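Local coordinates for regulating synaptic membrane exocytosis protein 2 (Rattus norvegicus, PDB 2BWQ), which probably helps regulate synaptic vesicle exocytosis and neurotransmitter release at the presynaptic membrane, at residues I9-D14 and I110-E115. Residues are numbered along the deposited sequence; the frame is centred on the assembly and turned at random.
Sequences IKLWFD and ILIELE
Ile-110 meets Ile-9 through the ends of their side chains. CD1 of Ile-110 lies 4.3 Å from CD1 of Ile-9, a loose apolar contact. The two backbones are well separated, with the CA atoms of Ile-9 and Ile-110 10.4 Å from each other. Ile-110 also touches Tyr-126, which packs on Ile-9 as well. This is the beta sandwich of a C2 domain. Strand 6-14 belongs to one four-stranded antiparallel sheet and strand 105-113 to the other, and the contact lies in the buried core between them. Ile-112 comes next and reaches Leu-11 tip to tip, with CD1 of Ile-112 4.1 Å from CD1 of Leu-11. CG1 of Ile-112 lies anti to its carbonyl carbon (chi1 -63°), and CG of Leu-11 is placed likewise (chi1 -58°). Each chain is then extended at chi2, which carries the touching methyl out into the core. Around this pair, Leu-11 rests on Val-22 and Leu-89, while Ile-112 touches Ala-117 and Tyr-126. After Glu-113 the strand gives way to a 3-10 segment that begins at Leu-114 and runs on past Glu-115.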
loop_
_atom_site.group_PDB
_atom_site.type_symbol
_atom_site.label_atom_id
_atom_site.label_comp_id
_atom_site.label_asym_id
_atom_site.label_seq_id
_atom_site.Cartn_x
_atom_site.Cartn_y
_atom_site.Cartn_z
ATOM N N ILE A 9 -1.122 -2.493 6.587
ATOM C CA ILE A 9 -0.027 -3.008 5.729
ATOM C C ILE A 9 0.949 -3.739 6.643
ATOM O O ILE A 9 1.227 -3.271 7.761
ATOM C CB ILE A 9 0.729 -1.793 5.123
ATOM C CG1 ILE A 9 -0.200 -0.971 4.227
ATOM C CG2 ILE A 9 1.904 -2.284 4.243
ATOM C CD1 ILE A 9 0.387 0.389 3.788
ATOM N N LYS A 10 1.448 -4.881 6.189
ATOM C CA LYS A 10 2.473 -5.654 6.905
ATOM C C LYS A 10 3.697 -5.741 6.034
ATOM O O LYS A 10 3.614 -6.089 4.816
ATOM C CB LYS A 10 1.909 -7.057 7.198
ATOM C CG LYS A 10 2.898 -8.049 7.873
ATOM C CD LYS A 10 2.124 -9.292 8.304
ATOM C CE LYS A 10 1.945 -10.382 7.305
ATOM N NZ LYS A 10 3.183 -11.054 6.904
ATOM N N LEU A 11 4.865 -5.436 6.591
ATOM C CA LEU A 11 6.134 -5.411 5.833
ATOM C C LEU A 11 7.135 -6.358 6.455
ATOM O O LEU A 11 7.274 -6.377 7.683
ATOM C CB LEU A 11 6.714 -3.996 5.883
ATOM C CG LEU A 11 5.853 -2.859 5.353
ATOM C CD1 LEU A 11 6.520 -1.518 5.555
ATOM C CD2 LEU A 11 5.580 -3.045 3.827
ATOM N N TRP A 12 7.912 -7.018 5.609
ATOM C CA TRP A 12 8.999 -7.802 6.132
ATOM C C TRP A 12 10.070 -7.943 5.049
ATOM O O TRP A 12 9.738 -8.233 3.907
ATOM C CB TRP A 12 8.473 -9.189 6.543
ATOM C CG TRP A 12 9.546 -10.095 7.094
ATOM C CD1 TRP A 12 10.301 -9.915 8.262
ATOM C CD2 TRP A 12 9.961 -11.262 6.487
ATOM N NE1 TRP A 12 11.216 -10.959 8.333
ATOM C CE2 TRP A 12 11.035 -11.788 7.264
ATOM C CE3 TRP A 12 9.567 -11.927 5.341
ATOM C CZ2 TRP A 12 11.683 -12.969 6.902
ATOM C CZ3 TRP A 12 10.228 -13.084 4.967
ATOM C CH2 TRP A 12 11.267 -13.575 5.735
ATOM N N PHE A 13 11.303 -7.871 5.489
ATOM C CA PHE A 13 12.439 -8.122 4.587
ATOM C C PHE A 13 13.110 -9.449 4.904
ATOM O O PHE A 13 13.448 -9.691 6.056
ATOM C CB PHE A 13 13.421 -6.960 4.696
ATOM C CG PHE A 13 14.672 -7.162 3.870
ATOM C CD1 PHE A 13 14.604 -7.275 2.475
ATOM C CD2 PHE A 13 15.937 -7.249 4.482
ATOM C CE1 PHE A 13 15.721 -7.506 1.704
ATOM C CE2 PHE A 13 17.094 -7.467 3.699
ATOM C CZ PHE A 13 16.952 -7.564 2.306
ATOM N N ASP A 14 13.248 -10.284 3.891
ATOM C CA ASP A 14 13.919 -11.531 4.046
ATOM C C ASP A 14 15.403 -11.325 3.648
ATOM O O ASP A 14 15.726 -11.253 2.415
ATOM C CB ASP A 14 13.269 -12.558 3.156
ATOM C CG ASP A 14 13.961 -13.932 3.216
ATOM O OD1 ASP A 14 15.053 -14.048 3.798
ATOM O OD2 ASP A 14 13.461 -14.836 2.582
ATOM N N ILE A 110 0.373 6.832 0.921
ATOM C CA ILE A 110 1.288 6.569 2.028
ATOM C C ILE A 110 2.656 6.308 1.387
ATOM O O ILE A 110 2.783 5.499 0.476
ATOM C CB ILE A 110 0.798 5.299 2.768
ATOM C CG1 ILE A 110 -0.561 5.576 3.424
ATOM C CG2 ILE A 110 1.843 4.774 3.783
ATOM C CD1 ILE A 110 -1.376 4.306 3.534
ATOM N N LEU A 111 3.679 7.001 1.807
ATOM C CA LEU A 111 5.036 6.907 1.197
ATOM C C LEU A 111 5.969 6.420 2.298
ATOM O O LEU A 111 6.184 7.164 3.285
ATOM C CB LEU A 111 5.480 8.277 0.637
ATOM C CG LEU A 111 6.745 8.262 -0.163
ATOM C CD1 LEU A 111 6.598 7.398 -1.439
ATOM C CD2 LEU A 111 7.040 9.736 -0.556
ATOM N N ILE A 112 6.493 5.211 2.162
ATOM C CA ILE A 112 7.283 4.617 3.259
ATOM C C ILE A 112 8.715 4.510 2.812
ATOM O O ILE A 112 9.037 3.734 1.911
ATOM C CB ILE A 112 6.710 3.231 3.635
ATOM C CG1 ILE A 112 5.280 3.361 4.163
ATOM C CG2 ILE A 112 7.629 2.532 4.704
ATOM C CD1 ILE A 112 4.651 2.017 4.488
ATOM N N GLU A 113 9.595 5.252 3.422
ATOM C CA GLU A 113 11.051 5.123 3.213
ATOM C C GLU A 113 11.541 3.798 3.797
ATOM O O GLU A 113 11.265 3.532 4.991
ATOM C CB GLU A 113 11.814 6.291 3.873
ATOM C CG GLU A 113 11.520 7.614 3.164
ATOM C CD GLU A 113 12.282 7.777 1.893
ATOM O OE1 GLU A 113 13.096 6.939 1.479
ATOM O OE2 GLU A 113 12.026 8.814 1.258
ATOM N N LEU A 114 12.236 2.978 3.015
ATOM C CA LEU A 114 12.667 1.680 3.546
ATOM C C LEU A 114 13.572 1.795 4.755
ATOM O O LEU A 114 13.466 0.937 5.648
ATOM C CB LEU A 114 13.347 0.815 2.481
ATOM C CG LEU A 114 12.416 -0.148 1.739
ATOM C CD1 LEU A 114 11.961 -1.214 2.771
ATOM C CD2 LEU A 114 11.232 0.554 1.098
ATOM N N GLU A 115 14.431 2.822 4.815
ATOM C CA GLU A 115 15.466 2.852 5.848
ATOM C C GLU A 115 14.867 2.917 7.235
ATOM O O GLU A 115 15.543 2.489 8.163
ATOM C CB GLU A 115 16.363 4.072 5.615
ATOM C CG GLU A 115 17.536 4.234 6.599
ATOM C CD GLU A 115 18.686 3.245 6.410
ATOM O OE1 GLU A 115 18.633 2.272 5.599
ATOM O OE2 GLU A 115 19.724 3.456 7.101
#